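Local coordinates for protein putative glucoamylase (Bacteroides caccae ATCC 43185, PDB 4QT9) that is a putative glucoamylase with an alpha/alpha toroid fold, probably hydrolysing glycosidic bonds in glucose-containing carbohydrates, at residues 78-82 with 150-154; 288-293 with 347-351. All blocks are in the same frame, centred on the assembly; numbering follows the deposited sequence.

Interaction 1. Residues 78-82 with 150-154; sequences LAGID and QYYAN
Y151 on helix 135-152 reaches to L78, I81 and D82 on helix 67-83, so this is helix-to-helix packing in the alpha/alpha toroid. Its ring is carried across because CG stands anti to the backbone N (chi1 -168°). L78 slides past it in the opposite direction, with CG over one ring face, displaced toward the rim, and CD1 closing to 3.5 Å from Y151 CD2. I81 lies near the far end of the ring, its CG2 obliquely placed 4.1 Å from Y151 CE2. The I81 side chain crosses that of Y152 at about a right angle, its CD1 3.9 Å from Y152 OH. D82 sits one turn after L78, and its OD1 lies in the Y151 ring plane, at the edge, 3.2 Å from Y151 OH; the carboxylate is turned 78° to the ring. Beyond these residues, L413 of helix 409-415 touches both L78 and Y151, while M95 of helix 88-104 packs against L78, I81 and Y152. The chemistry is thus mainly apolar, with one polar end: the hydroxyl may donate to D82 OD1, though another acceptor is within reach, so that bond is not settled; the apolar packing on L78 and I81 is what the geometry makes certain.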
ATOM      1  N   LEU A  78      -3.053  12.634  -6.281  1.00 27.12           N
ATOM      2  CA  LEU A  78      -2.029  13.135  -7.217  1.00 28.22           C
ATOM      3  C   LEU A  78      -2.350  12.715  -8.669  1.00 29.83           C
ATOM      4  O   LEU A  78      -2.330  13.547  -9.576  1.00 28.97           O
ATOM      5  CB  LEU A  78      -0.655  12.604  -6.782  1.00 27.94           C
ATOM      6  CG  LEU A  78       0.596  13.401  -7.118  1.00 32.74           C
ATOM      7  CD1 LEU A  78       0.572  14.782  -6.497  1.00 32.24           C
ATOM      8  CD2 LEU A  78       1.789  12.701  -6.566  1.00 34.20           C
ATOM      9  N   ALA A  79      -2.705  11.452  -8.867  1.00 27.52           N
ATOM     10  CA  ALA A  79      -3.124  10.927 -10.166  1.00 28.33           C
ATOM     11  C   ALA A  79      -4.396  11.659 -10.670  1.00 32.54           C
ATOM     12  O   ALA A  79      -4.496  11.962 -11.861  1.00 33.06           O
ATOM     13  CB  ALA A  79      -3.384   9.424 -10.065  1.00 28.50           C
ATOM     14  N   GLY A  80      -5.316  11.971  -9.754  1.00 28.23           N
ATOM     15  CA  GLY A  80      -6.555  12.688 -10.059  1.00 27.55           C
ATOM     16  C   GLY A  80      -6.299  14.115 -10.510  1.00 31.37           C
ATOM     17  O   GLY A  80      -6.900  14.594 -11.479  1.00 30.22           O
ATOM     18  N   ILE A  81      -5.394  14.804  -9.807  1.00 27.81           N
ATOM     19  CA  ILE A  81      -4.979  16.162 -10.147  1.00 28.73           C
ATOM     20  C   ILE A  81      -4.367  16.140 -11.554  1.00 32.84           C
ATOM     21  O   ILE A  81      -4.735  16.958 -12.387  1.00 32.07           O
ATOM     22  CB  ILE A  81      -3.969  16.726  -9.089  1.00 32.00           C
ATOM     23  CG1 ILE A  81      -4.593  16.837  -7.679  1.00 31.64           C
ATOM     24  CG2 ILE A  81      -3.374  18.072  -9.531  1.00 33.92           C
ATOM     25  CD1 ILE A  81      -3.500  16.993  -6.536  1.00 34.72           C
ATOM     26  N   ASP A  82      -3.452  15.184 -11.818  1.00 30.64           N
ATOM     27  CA  ASP A  82      -2.768  15.082 -13.106  1.00 32.09           C
ATOM     28  C   ASP A  82      -3.732  14.834 -14.263  1.00 38.20           C
ATOM     29  O   ASP A  82      -3.525  15.380 -15.345  1.00 39.24           O
ATOM     30  CB  ASP A  82      -1.686  13.986 -13.082  1.00 33.75           C
ATOM     31  CG  ASP A  82      -0.671  14.147 -14.205  1.00 43.89           C
ATOM     32  OD1 ASP A  82       0.050  15.170 -14.214  1.00 43.56           O
ATOM     33  OD2 ASP A  82      -0.619  13.270 -15.091  1.00 49.70           O
ATOM     34  N   GLN A 150       7.938  15.537  -5.255  1.00 21.17           N
ATOM     35  CA  GLN A 150       8.511  15.580  -6.606  1.00 22.00           C
ATOM     36  C   GLN A 150       7.547  16.200  -7.614  1.00 27.91           C
ATOM     37  O   GLN A 150       7.999  16.882  -8.532  1.00 28.90           O
ATOM     38  CB  GLN A 150       8.978  14.192  -7.054  1.00 23.07           C
ATOM     39  CG  GLN A 150      10.237  13.736  -6.282  1.00 17.46           C
ATOM     40  CD  GLN A 150      11.385  14.696  -6.383  1.00 28.91           C
ATOM     41  OE1 GLN A 150      11.700  15.423  -5.439  1.00 26.90           O
ATOM     42  NE2 GLN A 150      12.002  14.745  -7.541  1.00 18.25           N
ATOM     43  N   TYR A 151       6.236  16.033  -7.411  1.00 22.78           N
ATOM     44  CA  TYR A 151       5.243  16.631  -8.287  1.00 23.75           C
ATOM     45  C   TYR A 151       5.236  18.163  -8.157  1.00 28.74           C
ATOM     46  O   TYR A 151       5.106  18.856  -9.163  1.00 29.66           O
ATOM     47  CB  TYR A 151       3.854  16.070  -7.943  1.00 25.22           C
ATOM     48  CG  TYR A 151       2.780  16.382  -8.959  1.00 28.54           C
ATOM     49  CD1 TYR A 151       2.721  15.699 -10.172  1.00 30.80           C
ATOM     50  CD2 TYR A 151       1.775  17.302  -8.676  1.00 30.37           C
ATOM     51  CE1 TYR A 151       1.698  15.939 -11.090  1.00 34.03           C
ATOM     52  CE2 TYR A 151       0.740  17.550  -9.587  1.00 32.22           C
ATOM     53  CZ  TYR A 151       0.705  16.861 -10.791  1.00 42.46           C
ATOM     54  OH  TYR A 151      -0.292  17.102 -11.717  1.00 42.97           O
ATOM     55  N   TYR A 152       5.380  18.684  -6.924  1.00 24.94           N
ATOM     56  CA  TYR A 152       5.336  20.119  -6.621  1.00 24.66           C
ATOM     57  C   TYR A 152       6.710  20.823  -6.545  1.00 33.07           C
ATOM     58  O   TYR A 152       6.744  22.063  -6.533  1.00 33.87           O
ATOM     59  CB  TYR A 152       4.593  20.334  -5.300  1.00 25.43           C
ATOM     60  CG  TYR A 152       3.077  20.173  -5.365  1.00 30.64           C
ATOM     61  CD1 TYR A 152       2.382  20.347  -6.563  1.00 32.62           C
ATOM     62  CD2 TYR A 152       2.331  19.964  -4.210  1.00 32.49           C
ATOM     63  CE1 TYR A 152       0.991  20.285  -6.614  1.00 33.48           C
ATOM     64  CE2 TYR A 152       0.939  19.889  -4.250  1.00 34.50           C
ATOM     65  CZ  TYR A 152       0.272  20.036  -5.457  1.00 43.22           C
ATOM     66  OH  TYR A 152      -1.100  19.935  -5.491  1.00 44.69           O
ATOM     67  N   ALA A 153       7.832  20.065  -6.520  1.00 30.19           N
ATOM     68  CA  ALA A 153       9.190  20.633  -6.372  1.00 30.94           C
ATOM     69  C   ALA A 153       9.544  21.679  -7.420  1.00 35.95           C
ATOM     70  O   ALA A 153      10.326  22.584  -7.119  1.00 36.78           O
ATOM     71  CB  ALA A 153      10.241  19.529  -6.390  1.00 31.41           C
ATOM     72  N   ASN A 154       8.994  21.567  -8.631  1.00 34.19           N
ATOM     73  CA  ASN A 154       9.310  22.541  -9.673  1.00 36.30           C
ATOM     74  C   ASN A 154       8.063  23.315 -10.118  1.00 41.84           C
ATOM     75  O   ASN A 154       8.090  23.934 -11.183  1.00 44.40           O
ATOM     76  CB  ASN A 154       9.987  21.858 -10.862  1.00 40.35           C
ATOM     77  CG  ASN A 154      11.342  21.275 -10.523  1.00 75.87           C
ATOM     78  OD1 ASN A 154      11.507  20.055 -10.385  1.00 74.94           O
ATOM     79  ND2 ASN A 154      12.342  22.133 -10.370  1.00 70.53           N
TER

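Interaction 2. Residues 288-293 with 347-351; sequences MRNLTL and SIVYT
The ring of Y350 is sandwiched between M288 CB on one face, displaced toward the rim, and V349 CG2 over the centre of the other, with S347 OG in plane at the edge. The M288 side is a CH-pi contact, CB lying 3.8 Å from the centroid of the Y350 ring. In the alpha/alpha toroid this joins helix 284-301 to the loop between helices 341-345 and 352-364. M288, a selenomethionine, runs alongside the tyrosine in the same direction before its bent chain takes the selenium away.

The second flat group is the R289 guanidinium, met at its edge by Y350 O. With CG anti to the backbone N (chi1 176°) and the chain extended as far as NE, NH1 arrives in the carbonyl plane, and R289 NH1 donates to Y350 O at 2.7 Å through a bent N-H...O angle of 138°. R289 thus grips the backbone of the residue whose ring its neighbour covers.

Y350 OH is bonded to A264 O, and F285 meets the ring as well. Replacing Y350 by an alanine would remove ring and hydroxyl together, and would probably leave A264 O without that donor and a gap between M288 CB and V349 CG2.

Two hydroxyls are linked in series beside the ring: S347 OG donates to T292 OG1 at 2.9 Å, and T292 OG1 donates back along its own helix to M288 O, also at 2.9 Å. S347 OG is further bonded to Q265 NE2. T292 and T351 meet tip to tip, CG2 of T292 lying 3.4 Å from OG1 of T351, and L293 CD2 packs on T351 CG2. M288 O accepts both T292 N and T292 OG1, which approach from opposite faces of its carbonyl plane.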
HETATM    1  N   MSE A 288       7.263 -10.713  -8.454  1.00 21.13           N
HETATM    2  CA  MSE A 288       5.915 -10.226  -8.139  1.00 19.33           C
HETATM    3  C   MSE A 288       4.892 -10.661  -9.181  1.00 23.36           C
HETATM    4  O   MSE A 288       3.727 -10.891  -8.825  1.00 21.42           O
HETATM    5  CB  MSE A 288       5.913  -8.703  -7.947  1.00 19.90           C
HETATM    6  CG  MSE A 288       6.762  -8.238  -6.746  1.00 24.39           C
HETATM    7 SE   MSE A 288       6.753  -9.435  -5.135  0.75 30.36          SE
HETATM    8  CE  MSE A 288       8.728  -9.321  -4.735  1.00 25.14           C
ATOM      9  N   ARG A 289       5.323 -10.795 -10.455  1.00 21.90           N
ATOM     10  CA  ARG A 289       4.463 -11.302 -11.518  1.00 22.84           C
ATOM     11  C   ARG A 289       4.157 -12.774 -11.200  1.00 27.01           C
ATOM     12  O   ARG A 289       3.004 -13.187 -11.287  1.00 26.76           O
ATOM     13  CB  ARG A 289       5.120 -11.141 -12.903  1.00 23.01           C
ATOM     14  CG  ARG A 289       4.307 -11.735 -14.056  1.00 26.83           C
ATOM     15  CD  ARG A 289       4.987 -11.569 -15.397  1.00 35.16           C
ATOM     16  NE  ARG A 289       4.430 -12.490 -16.394  1.00 58.11           N
ATOM     17  CZ  ARG A 289       3.396 -12.214 -17.185  1.00 79.17           C
ATOM     18  NH1 ARG A 289       2.780 -11.039 -17.099  1.00 69.83           N
ATOM     19  NH2 ARG A 289       2.966 -13.110 -18.063  1.00 65.20           N
ATOM     20  N   ASN A 290       5.183 -13.537 -10.755  1.00 25.32           N
ATOM     21  CA  ASN A 290       5.006 -14.951 -10.409  1.00 25.56           C
ATOM     22  C   ASN A 290       4.123 -15.124  -9.197  1.00 26.81           C
ATOM     23  O   ASN A 290       3.329 -16.054  -9.178  1.00 25.92           O
ATOM     24  CB  ASN A 290       6.344 -15.648 -10.203  1.00 28.64           C
ATOM     25  CG  ASN A 290       6.924 -16.069 -11.509  1.00 40.90           C
ATOM     26  OD1 ASN A 290       6.375 -15.761 -12.578  1.00 30.58           O
ATOM     27  ND2 ASN A 290       8.025 -16.792 -11.454  1.00 35.07           N
ATOM     28  N   LEU A 291       4.229 -14.223  -8.214  1.00 24.22           N
ATOM     29  CA  LEU A 291       3.379 -14.277  -7.023  1.00 24.20           C
ATOM     30  C   LEU A 291       1.904 -14.017  -7.429  1.00 26.16           C
ATOM     31  O   LEU A 291       0.998 -14.642  -6.874  1.00 26.02           O
ATOM     32  CB  LEU A 291       3.863 -13.305  -5.932  1.00 23.02           C
ATOM     33  CG  LEU A 291       3.150 -13.389  -4.594  1.00 27.21           C
ATOM     34  CD1 LEU A 291       3.342 -14.764  -3.923  1.00 27.20           C
ATOM     35  CD2 LEU A 291       3.597 -12.273  -3.670  1.00 28.07           C
ATOM     36  N   THR A 292       1.689 -13.158  -8.442  1.00 22.09           N
ATOM     37  CA  THR A 292       0.368 -12.879  -9.011  1.00 21.14           C
ATOM     38  C   THR A 292      -0.124 -14.141  -9.704  1.00 25.35           C
ATOM     39  O   THR A 292      -1.284 -14.546  -9.522  1.00 25.31           O
ATOM     40  CB  THR A 292       0.405 -11.658  -9.988  1.00 20.94           C
ATOM     41  OG1 THR A 292       0.907 -10.513  -9.316  1.00 25.24           O
ATOM     42  CG2 THR A 292      -0.957 -11.314 -10.552  1.00 15.05           C
ATOM     43  N   LEU A 293       0.778 -14.785 -10.479  1.00 21.35           N
ATOM     44  CA  LEU A 293       0.397 -15.962 -11.243  1.00 21.78           C
ATOM     45  C   LEU A 293       0.065 -17.147 -10.340  1.00 27.04           C
ATOM     46  O   LEU A 293      -0.875 -17.883 -10.653  1.00 26.79           O
ATOM     47  CB  LEU A 293       1.422 -16.311 -12.299  1.00 22.27           C
ATOM     48  CG  LEU A 293       1.528 -15.278 -13.424  1.00 27.82           C
ATOM     49  CD1 LEU A 293       2.713 -15.579 -14.318  1.00 29.28           C
ATOM     50  CD2 LEU A 293       0.255 -15.196 -14.230  1.00 30.76           C
ATOM     51  N   SER A 347      -2.578  -5.721  -9.489  1.00 22.70           N
ATOM     52  CA  SER A 347      -1.525  -6.476 -10.143  1.00 22.59           C
ATOM     53  C   SER A 347      -1.547  -6.236 -11.659  1.00 27.22           C
ATOM     54  O   SER A 347      -0.832  -6.915 -12.383  1.00 29.42           O
ATOM     55  CB  SER A 347      -1.623  -7.963  -9.801  1.00 23.73           C
ATOM     56  OG  SER A 347      -0.763  -8.196  -8.691  1.00 26.55           O
ATOM     57  N   ILE A 348      -2.341  -5.242 -12.122  1.00 24.52           N
ATOM     58  CA  ILE A 348      -2.467  -4.853 -13.543  0.50 24.51           C
ATOM     59  C   ILE A 348      -1.079  -4.543 -14.159  1.00 28.41           C
ATOM     60  O   ILE A 348      -0.850  -4.854 -15.327  1.00 28.22           O
ATOM     61  CB  ILE A 348      -3.459  -3.666 -13.736  0.50 26.84           C
ATOM     62  CG1 ILE A 348      -3.755  -3.402 -15.235  0.50 27.09           C
ATOM     63  CG2 ILE A 348      -3.003  -2.383 -12.987  0.50 26.50           C
ATOM     64  CD1 ILE A 348      -5.023  -2.568 -15.516  0.50 28.52           C
ATOM     65  N   VAL A 349      -0.156  -3.966 -13.374  1.00 23.28           N
ATOM     66  CA  VAL A 349       1.214  -3.621 -13.829  1.00 24.09           C
ATOM     67  C   VAL A 349       2.044  -4.900 -14.160  1.00 28.84           C
ATOM     68  O   VAL A 349       2.963  -4.832 -14.978  1.00 31.08           O
ATOM     69  CB  VAL A 349       1.964  -2.732 -12.801  1.00 26.78           C
ATOM     70  CG1 VAL A 349       1.270  -1.383 -12.633  1.00 25.50           C
ATOM     71  CG2 VAL A 349       2.141  -3.442 -11.448  1.00 26.12           C
ATOM     72  N   TYR A 350       1.705  -6.046 -13.532  1.00 24.29           N
ATOM     73  CA  TYR A 350       2.381  -7.341 -13.715  1.00 25.07           C
ATOM     74  C   TYR A 350       1.696  -8.253 -14.731  1.00 31.20           C
ATOM     75  O   TYR A 350       2.391  -8.896 -15.530  1.00 31.81           O
ATOM     76  CB  TYR A 350       2.455  -8.113 -12.384  1.00 24.99           C
ATOM     77  CG  TYR A 350       3.118  -7.343 -11.278  1.00 24.84           C
ATOM     78  CD1 TYR A 350       4.439  -6.925 -11.394  1.00 25.20           C
ATOM     79  CD2 TYR A 350       2.431  -7.038 -10.105  1.00 25.19           C
ATOM     80  CE1 TYR A 350       5.051  -6.179 -10.391  1.00 25.82           C
ATOM     81  CE2 TYR A 350       3.039  -6.304  -9.086  1.00 25.34           C
ATOM     82  CZ  TYR A 350       4.352  -5.880  -9.235  1.00 29.26           C
ATOM     83  OH  TYR A 350       4.987  -5.200  -8.233  1.00 21.17           O
ATOM     84  N   THR A 351       0.354  -8.386 -14.627  1.00 27.14           N
ATOM     85  CA  THR A 351      -0.472  -9.257 -15.482  1.00 28.58           C
ATOM     86  C   THR A 351      -1.591  -8.405 -16.116  1.00 33.57           C
ATOM     87  O   THR A 351      -2.745  -8.490 -15.682  1.00 33.61           O
ATOM     88  CB  THR A 351      -1.008 -10.444 -14.655  1.00 31.32           C
ATOM     89  OG1 THR A 351      -1.739  -9.916 -13.543  1.00 27.76           O
ATOM     90  CG2 THR A 351       0.110 -11.361 -14.149  1.00 27.83           C
TER

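How the interactions relate
Interactions 1 and 2 follow one another along the chain, the first closing before the second opens, and they do not touch: their centres are 27 Å apart and their nearest atoms about 12 Å. Both are buried contacts of the one toroid, centred 19 and 15 Å from the middle of the chain. Interaction 1 pairs two helices; interaction 2 holds a helix against an interhelical loop. Two successive helices late in the chain connect them indirectly: helix 392-406 packs on I348 and V349 in interaction 2, and helix 409-415 on L78, D82 and Y151 in interaction 1. No ligand or active-site residue is identified among the residues of either contact, so neither can be tied to the catalytic site.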